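Local coordinates for putative tetR family transcription regulator (Shewanella loihica, PDB 3PPB), which probably binds DNA through a helix-turn-helix motif and regulates transcription, as a putative member of the TetR family, at residues Glu58-Ala69 / Val120-Phe131. Sequence-based numbering, arbitrary orientation.
With EDO (1,2-ethanediol), chain D; EDO (1,2-ethanediol), chain G; EDO (1,2-ethanediol), chain I; EDO (1,2-ethanediol), chain H.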
ATOM      1  N   GLU A  58      -4.969 -17.024  -4.297  1.00 38.14           N
ATOM      2  CA  GLU A  58      -6.114 -16.716  -3.427  1.00 37.81           C
ATOM      3  C   GLU A  58      -6.067 -17.537  -2.128  1.00 41.80           C
ATOM      4  O   GLU A  58      -6.300 -16.982  -1.052  1.00 38.60           O
ATOM      5  CB  GLU A  58      -7.424 -16.962  -4.175  1.00 39.34           C
ATOM      6  CG  GLU A  58      -7.666 -15.932  -5.263  1.00 45.39           C
ATOM      7  CD  GLU A  58      -8.848 -16.183  -6.181  1.00 62.59           C
ATOM      8  OE1 GLU A  58      -9.530 -17.221  -6.027  1.00 57.22           O
ATOM      9  OE2 GLU A  58      -9.101 -15.323  -7.054  1.00 52.40           O
ATOM     10  N   GLN A  59      -5.722 -18.837  -2.236  1.00 41.13           N
ATOM     11  CA  GLN A  59      -5.630 -19.727  -1.079  1.00 42.12           C
ATOM     12  C   GLN A  59      -4.458 -19.322  -0.198  1.00 44.29           C
ATOM     13  O   GLN A  59      -4.584 -19.328   1.029  1.00 42.71           O
ATOM     14  CB  GLN A  59      -5.523 -21.216  -1.497  1.00 45.13           C
ATOM     15  CG  GLN A  59      -6.809 -21.796  -2.125  1.00 74.82           C
ATOM     16  CD  GLN A  59      -8.044 -21.586  -1.275  1.00100.56           C
ATOM     17  OE1 GLN A  59      -8.142 -22.074  -0.144  1.00100.96           O
ATOM     18  NE2 GLN A  59      -9.004 -20.828  -1.792  1.00 88.56           N
ATOM     19  N   LEU A  60      -3.327 -18.949  -0.824  1.00 41.27           N
ATOM     20  CA  LEU A  60      -2.155 -18.472  -0.097  1.00 40.90           C
ATOM     21  C   LEU A  60      -2.500 -17.180   0.657  1.00 42.35           C
ATOM     22  O   LEU A  60      -2.224 -17.060   1.857  1.00 41.70           O
ATOM     23  CB  LEU A  60      -1.001 -18.235  -1.089  1.00 41.49           C
ATOM     24  CG  LEU A  60       0.295 -17.692  -0.509  1.00 46.99           C
ATOM     25  CD1 LEU A  60       0.892 -18.644   0.541  1.00 48.87           C
ATOM     26  CD2 LEU A  60       1.297 -17.391  -1.615  1.00 48.29           C
ATOM     27  N   PHE A  61      -3.115 -16.216  -0.063  1.00 37.71           N
ATOM     28  CA  PHE A  61      -3.532 -14.913   0.453  1.00 35.46           C
ATOM     29  C   PHE A  61      -4.373 -15.065   1.711  1.00 37.63           C
ATOM     30  O   PHE A  61      -4.015 -14.500   2.743  1.00 36.30           O
ATOM     31  CB  PHE A  61      -4.314 -14.140  -0.633  1.00 37.19           C
ATOM     32  CG  PHE A  61      -4.778 -12.758  -0.236  1.00 38.94           C
ATOM     33  CD1 PHE A  61      -3.900 -11.687  -0.241  1.00 42.18           C
ATOM     34  CD2 PHE A  61      -6.102 -12.524   0.121  1.00 40.19           C
ATOM     35  CE1 PHE A  61      -4.329 -10.413   0.143  1.00 42.18           C
ATOM     36  CE2 PHE A  61      -6.531 -11.248   0.471  1.00 42.14           C
ATOM     37  CZ  PHE A  61      -5.645 -10.202   0.474  1.00 39.77           C
ATOM     38  N   LEU A  62      -5.466 -15.858   1.635  1.00 35.20           N
ATOM     39  CA  LEU A  62      -6.388 -16.058   2.759  1.00 35.29           C
ATOM     40  C   LEU A  62      -5.700 -16.778   3.920  1.00 39.22           C
ATOM     41  O   LEU A  62      -5.954 -16.439   5.093  1.00 36.89           O
ATOM     42  CB  LEU A  62      -7.665 -16.808   2.329  1.00 35.75           C
ATOM     43  CG  LEU A  62      -8.567 -16.101   1.303  1.00 39.56           C
ATOM     44  CD1 LEU A  62      -9.609 -17.052   0.765  1.00 40.22           C
ATOM     45  CD2 LEU A  62      -9.233 -14.836   1.891  1.00 40.54           C
ATOM     46  N   GLY A  63      -4.816 -17.720   3.578  1.00 36.60           N
ATOM     47  CA  GLY A  63      -4.036 -18.482   4.549  1.00 36.30           C
ATOM     48  C   GLY A  63      -3.135 -17.602   5.391  1.00 37.36           C
ATOM     49  O   GLY A  63      -3.167 -17.686   6.623  1.00 37.58           O
ATOM     50  N   VAL A  64      -2.348 -16.724   4.729  1.00 31.93           N
ATOM     51  CA  VAL A  64      -1.437 -15.791   5.413  1.00 30.81           C
ATOM     52  C   VAL A  64      -2.274 -14.772   6.231  1.00 35.47           C
ATOM     53  O   VAL A  64      -1.938 -14.511   7.384  1.00 34.54           O
ATOM     54  CB  VAL A  64      -0.405 -15.096   4.466  1.00 32.25           C
ATOM     55  CG1 VAL A  64       0.563 -14.236   5.270  1.00 31.25           C
ATOM     56  CG2 VAL A  64       0.389 -16.136   3.648  1.00 33.14           C
ATOM     57  N   LYS A  65      -3.378 -14.255   5.661  1.00 32.91           N
ATOM     58  CA  LYS A  65      -4.273 -13.335   6.383  1.00 32.71           C
ATOM     59  C   LYS A  65      -4.786 -14.005   7.676  1.00 37.95           C
ATOM     60  O   LYS A  65      -4.760 -13.364   8.734  1.00 37.69           O
ATOM     61  CB  LYS A  65      -5.465 -12.880   5.503  1.00 33.82           C
ATOM     62  CG  LYS A  65      -5.113 -11.882   4.404  1.00 37.46           C
ATOM     63  CD  LYS A  65      -5.034 -10.457   4.930  1.00 46.24           C
ATOM     64  CE  LYS A  65      -4.508  -9.513   3.891  1.00 53.16           C
ATOM     65  NZ  LYS A  65      -4.814  -8.105   4.248  1.00 58.10           N
ATOM     66  N   GLN A  66      -5.189 -15.305   7.598  1.00 33.80           N
ATOM     67  CA  GLN A  66      -5.671 -16.038   8.769  1.00 34.88           C
ATOM     68  C   GLN A  66      -4.572 -16.169   9.834  1.00 40.82           C
ATOM     69  O   GLN A  66      -4.853 -15.923  11.005  1.00 42.05           O
ATOM     70  CB  GLN A  66      -6.248 -17.407   8.405  1.00 36.75           C
ATOM     71  CG  GLN A  66      -7.051 -18.026   9.568  1.00 38.83           C
ATOM     72  CD  GLN A  66      -8.261 -17.208   9.951  1.00 42.74           C
ATOM     73  OE1 GLN A  66      -9.192 -17.048   9.170  1.00 40.55           O
ATOM     74  NE2 GLN A  66      -8.255 -16.635  11.153  1.00 33.70           N
ATOM     75  N   GLU A  67      -3.328 -16.492   9.431  1.00 36.79           N
ATOM     76  CA  GLU A  67      -2.181 -16.571  10.346  1.00 36.84           C
ATOM     77  C   GLU A  67      -1.957 -15.240  11.083  1.00 39.22           C
ATOM     78  O   GLU A  67      -1.760 -15.225  12.302  1.00 39.83           O
ATOM     79  CB  GLU A  67      -0.909 -16.942   9.576  1.00 38.23           C
ATOM     80  CG  GLU A  67      -0.837 -18.391   9.164  1.00 45.46           C
ATOM     81  CD  GLU A  67       0.391 -18.689   8.331  1.00 59.26           C
ATOM     82  OE1 GLU A  67       1.444 -18.059   8.585  1.00 46.81           O
ATOM     83  OE2 GLU A  67       0.294 -19.524   7.402  1.00 54.01           O
ATOM     84  N   PHE A  68      -1.982 -14.132  10.329  1.00 33.52           N
ATOM     85  CA  PHE A  68      -1.813 -12.783  10.854  1.00 32.44           C
ATOM     86  C   PHE A  68      -2.904 -12.464  11.892  1.00 39.11           C
ATOM     87  O   PHE A  68      -2.598 -12.021  13.004  1.00 39.53           O
ATOM     88  CB  PHE A  68      -1.854 -11.785   9.692  1.00 32.64           C
ATOM     89  CG  PHE A  68      -1.849 -10.324  10.076  1.00 33.05           C
ATOM     90  CD1 PHE A  68      -0.673  -9.698  10.487  1.00 34.14           C
ATOM     91  CD2 PHE A  68      -3.007  -9.554   9.970  1.00 34.41           C
ATOM     92  CE1 PHE A  68      -0.657  -8.334  10.783  1.00 33.72           C
ATOM     93  CE2 PHE A  68      -2.991  -8.191  10.272  1.00 35.89           C
ATOM     94  CZ  PHE A  68      -1.820  -7.591  10.684  1.00 33.17           C
ATOM     95  N   ALA A  69      -4.176 -12.713  11.524  1.00 37.69           N
ATOM     96  CA  ALA A  69      -5.340 -12.455  12.370  1.00 37.91           C
ATOM     97  C   ALA A  69      -5.250 -13.260  13.660  1.00 42.26           C
ATOM     98  O   ALA A  69      -5.439 -12.694  14.735  1.00 41.33           O
ATOM     99  CB  ALA A  69      -6.618 -12.785  11.618  1.00 38.98           C
ATOM    100  N   VAL A 120     -12.108 -11.771  -2.894  1.00 43.08           N
ATOM    101  CA  VAL A 120     -11.162 -12.446  -1.989  1.00 41.91           C
ATOM    102  C   VAL A 120     -10.613 -11.428  -0.969  1.00 41.55           C
ATOM    103  O   VAL A 120     -10.494 -11.768   0.206  1.00 41.15           O
ATOM    104  CB  VAL A 120     -10.045 -13.180  -2.772  1.00 45.61           C
ATOM    105  CG1 VAL A 120      -8.967 -13.741  -1.846  1.00 45.04           C
ATOM    106  CG2 VAL A 120     -10.640 -14.295  -3.620  1.00 46.15           C
ATOM    107  N   ARG A 121     -10.324 -10.187  -1.411  1.00 35.46           N
ATOM    108  CA  ARG A 121      -9.866  -9.117  -0.528  1.00 35.61           C
ATOM    109  C   ARG A 121     -10.965  -8.791   0.496  1.00 42.17           C
ATOM    110  O   ARG A 121     -10.647  -8.513   1.657  1.00 41.18           O
ATOM    111  CB  ARG A 121      -9.459  -7.862  -1.319  1.00 36.32           C
ATOM    112  CG  ARG A 121      -8.137  -8.024  -2.088  1.00 44.56           C
ATOM    113  CD  ARG A 121      -7.559  -6.713  -2.597  1.00 46.90           C
ATOM    114  NE  ARG A 121      -8.318  -6.127  -3.712  1.00 60.26           N
ATOM    115  CZ  ARG A 121      -9.063  -5.022  -3.624  1.00 69.49           C
ATOM    116  NH1 ARG A 121      -9.170  -4.372  -2.469  1.00 58.44           N
ATOM    117  NH2 ARG A 121      -9.712  -4.566  -4.687  1.00 44.92           N
ATOM    118  N   ASP A 122     -12.262  -8.906   0.074  1.00 41.13           N
ATOM    119  CA  ASP A 122     -13.438  -8.687   0.923  1.00 41.63           C
ATOM    120  C   ASP A 122     -13.551  -9.773   1.987  1.00 43.52           C
ATOM    121  O   ASP A 122     -13.886  -9.455   3.130  1.00 42.40           O
ATOM    122  CB  ASP A 122     -14.736  -8.636   0.077  1.00 44.95           C
ATOM    123  CG  ASP A 122     -14.921  -7.378  -0.754  1.00 55.75           C
ATOM    124  OD1 ASP A 122     -14.236  -6.362  -0.471  1.00 54.39           O
ATOM    125  OD2 ASP A 122     -15.770  -7.399  -1.675  1.00 66.92           O
ATOM    126  N   GLN A 123     -13.282 -11.050   1.605  1.00 41.26           N
ATOM    127  CA  GLN A 123     -13.340 -12.181   2.537  0.50 41.94           C
ATOM    128  C   GLN A 123     -12.290 -11.991   3.638  1.00 44.43           C
ATOM    129  O   GLN A 123     -12.579 -12.263   4.801  1.00 45.07           O
ATOM    130  CB  GLN A 123     -13.163 -13.533   1.802  0.50 44.09           C
ATOM    131  CG  GLN A 123     -13.053 -14.793   2.696  0.50 56.83           C
ATOM    132  CD  GLN A 123     -14.148 -14.987   3.732  0.50 69.30           C
ATOM    133  OE1 GLN A 123     -15.336 -14.762   3.482  0.50 67.19           O
ATOM    134  NE2 GLN A 123     -13.770 -15.468   4.911  0.50 54.51           N
ATOM    135  N   ALA A 124     -11.101 -11.492   3.281  1.00 37.68           N
ATOM    136  CA  ALA A 124     -10.050 -11.230   4.253  1.00 36.42           C
ATOM    137  C   ALA A 124     -10.445 -10.058   5.184  1.00 41.41           C
ATOM    138  O   ALA A 124     -10.256 -10.151   6.397  1.00 38.81           O
ATOM    139  CB  ALA A 124      -8.749 -10.920   3.536  1.00 35.82           C
HETATM  140  N   MSE A 125     -11.013  -8.983   4.608  1.00 41.28           N
HETATM  141  CA  MSE A 125     -11.395  -7.757   5.305  1.00 43.64           C
HETATM  142  C   MSE A 125     -12.569  -7.953   6.272  1.00 47.20           C
HETATM  143  O   MSE A 125     -12.448  -7.597   7.449  1.00 45.30           O
HETATM  144  CB  MSE A 125     -11.756  -6.674   4.277  1.00 47.56           C
HETATM  145  CG  MSE A 125     -11.744  -5.249   4.834  1.00 56.96           C
HETATM  146 SE   MSE A 125     -12.590  -3.949   3.596  0.75 68.20          SE
HETATM  147  CE  MSE A 125     -11.521  -4.313   1.923  1.00 65.09           C
ATOM    148  N   HIS A 126     -13.698  -8.486   5.782  1.00 44.97           N
ATOM    149  CA  HIS A 126     -14.913  -8.625   6.592  1.00 45.78           C
ATOM    150  C   HIS A 126     -15.043  -9.994   7.252  1.00 46.73           C
ATOM    151  O   HIS A 126     -15.805 -10.122   8.218  1.00 47.27           O
ATOM    152  CB  HIS A 126     -16.158  -8.319   5.735  1.00 48.64           C
ATOM    153  CG  HIS A 126     -16.043  -7.021   4.993  1.00 52.84           C
ATOM    154  ND1 HIS A 126     -16.068  -6.977   3.609  1.00 55.60           N
ATOM    155  CD2 HIS A 126     -15.809  -5.772   5.466  1.00 54.86           C
ATOM    156  CE1 HIS A 126     -15.894  -5.702   3.290  1.00 55.03           C
ATOM    157  NE2 HIS A 126     -15.717  -4.944   4.373  1.00 54.72           N
ATOM    158  N   GLY A 127     -14.303 -10.990   6.762  1.00 40.39           N
ATOM    159  CA  GLY A 127     -14.379 -12.332   7.325  1.00 40.82           C
ATOM    160  C   GLY A 127     -13.280 -12.575   8.328  1.00 44.52           C
ATOM    161  O   GLY A 127     -13.510 -12.520   9.544  1.00 46.59           O
ATOM    162  N   ILE A 128     -12.062 -12.763   7.817  1.00 37.76           N
ATOM    163  CA  ILE A 128     -10.861 -13.021   8.608  1.00 35.73           C
ATOM    164  C   ILE A 128     -10.578 -11.862   9.587  1.00 39.62           C
ATOM    165  O   ILE A 128     -10.265 -12.110  10.750  1.00 39.78           O
ATOM    166  CB  ILE A 128      -9.655 -13.314   7.662  1.00 36.71           C
ATOM    167  CG1 ILE A 128      -9.926 -14.618   6.850  1.00 37.24           C
ATOM    168  CG2 ILE A 128      -8.352 -13.424   8.468  1.00 36.01           C
ATOM    169  CD1 ILE A 128      -8.893 -14.971   5.716  1.00 36.72           C
ATOM    170  N   LEU A 129     -10.675 -10.616   9.124  1.00 36.76           N
ATOM    171  CA  LEU A 129     -10.383  -9.461   9.970  1.00 36.31           C
ATOM    172  C   LEU A 129     -11.655  -8.694  10.352  1.00 41.75           C
ATOM    173  O   LEU A 129     -11.598  -7.498  10.641  1.00 41.87           O
ATOM    174  CB  LEU A 129      -9.346  -8.564   9.287  1.00 35.44           C
ATOM    175  CG  LEU A 129      -7.974  -9.260   9.061  1.00 40.15           C
ATOM    176  CD1 LEU A 129      -7.228  -8.630   7.936  1.00 39.85           C
ATOM    177  CD2 LEU A 129      -7.129  -9.281  10.345  1.00 41.78           C
ATOM    178  N   GLY A 130     -12.782  -9.423  10.425  1.00 39.20           N
ATOM    179  CA  GLY A 130     -14.082  -8.887  10.817  1.00 38.61           C
ATOM    180  C   GLY A 130     -14.091  -8.250  12.199  1.00 41.80           C
ATOM    181  O   GLY A 130     -14.859  -7.311  12.461  1.00 40.66           O
ATOM    182  N   PHE A 131     -13.220  -8.752  13.108  1.00 38.01           N
ATOM    183  CA  PHE A 131     -13.134  -8.247  14.482  1.00 38.00           C
ATOM    184  C   PHE A 131     -12.682  -6.777  14.508  1.00 40.48           C
ATOM    185  O   PHE A 131     -12.968  -6.090  15.489  1.00 40.33           O
ATOM    186  CB  PHE A 131     -12.196  -9.114  15.352  1.00 40.14           C
ATOM    187  CG  PHE A 131     -10.719  -8.973  15.057  1.00 41.54           C
ATOM    188  CD1 PHE A 131     -10.103  -9.779  14.108  1.00 44.91           C
ATOM    189  CD2 PHE A 131      -9.950  -8.021  15.718  1.00 43.97           C
ATOM    190  CE1 PHE A 131      -8.746  -9.631  13.820  1.00 46.13           C
ATOM    191  CE2 PHE A 131      -8.594  -7.863  15.422  1.00 46.67           C
ATOM    192  CZ  PHE A 131      -8.000  -8.672  14.478  1.00 44.99           C
TER
HETATM  193  C1  EDO D 203      -3.394  -6.329   7.071  1.00 59.74           C
HETATM  194  O1  EDO D 203      -4.390  -7.329   6.866  1.00 61.67           O
HETATM  195  C2  EDO D 203      -2.104  -6.804   6.422  1.00 57.58           C
HETATM  196  O2  EDO D 203      -2.334  -7.118   5.052  1.00 58.33           O
HETATM  197  C1  EDO G 210       2.897 -16.878  11.925  1.00 59.31           C
HETATM  198  O1  EDO G 210       2.426 -16.627  10.592  1.00 60.35           O
HETATM  199  C2  EDO G 210       1.740 -16.681  12.903  1.00 58.45           C
HETATM  200  O2  EDO G 210       2.216 -16.805  14.251  1.00 66.14           O
HETATM  201  C1  EDO I 212      -6.109 -13.233  -7.873  1.00 54.47           C
HETATM  202  O1  EDO I 212      -7.408 -13.240  -7.274  1.00 56.31           O
HETATM  203  C2  EDO I 212      -6.151 -13.530  -9.366  1.00 53.19           C
HETATM  204  O2  EDO I 212      -7.359 -13.104 -10.013  1.00 60.18           O
HETATM  205  C1  EDO H 211       2.895 -20.888   3.436  1.00 69.22           C
HETATM  206  O1  EDO H 211       3.752 -20.615   4.551  1.00 72.95           O
HETATM  207  C2  EDO H 211       1.470 -21.103   3.935  1.00 66.52           C
HETATM  208  O2  EDO H 211       1.023 -19.922   4.609  1.00 69.22           O
HETATM  209  O   HOH W   1      -9.942 -14.549  12.338  1.00 46.64           O
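Ile128, delivered by a wide pi-type turn at 123-128 that ends the helix, drops as a knob between Leu62, Lys65, Gln66 and Ala69. Ile128 CD1 lies 3.3 Å from Leu62 O, while CG2, anti to its own backbone N, reaches the methyl of Ala69. Leu62 is the reciprocal knob, its CD2 seated among Val120, Gln123, Ala124 and Ile128, and the two side chains cross at about a right angle. Along one flank, a water accepts a hydrogen bond from Gln66 NE2 and donates one to Ile128 O, both 2.9 Å long; Gln66 NE2 is also hydrogen-bonded to Asp70 OD1. Towards the start of the segments, Val120 splits its branches: CG1 packs 3.7 Å from Phe61 CD2, and CG2 rests 3.7 Å from Glu58 CD. Glu58 OE2 accepts a 2.7 Å hydrogen bond from O1 of an ethanediol. An alanine here would probably leave Val120 CG2 less covered and that hydroxyl without its carboxylate partner. Lys65 bends at chi2 (-82°), laying CG 3.9 Å from Ala124 CB and carrying NZ to both hydroxyls of another ethanediol beside Leu129 and Phe68; Phe107 adds a cation-pi contact. The axes of 58-69 and 120-128 approach to 10.1 Å at a crossing angle of -19°, a nearly parallel knobs-into-holes pair joining helix 53-74, which follows the predicted DNA-binding motif, to helix 118-128 within the all-helical, tetracycline repressor-like fold.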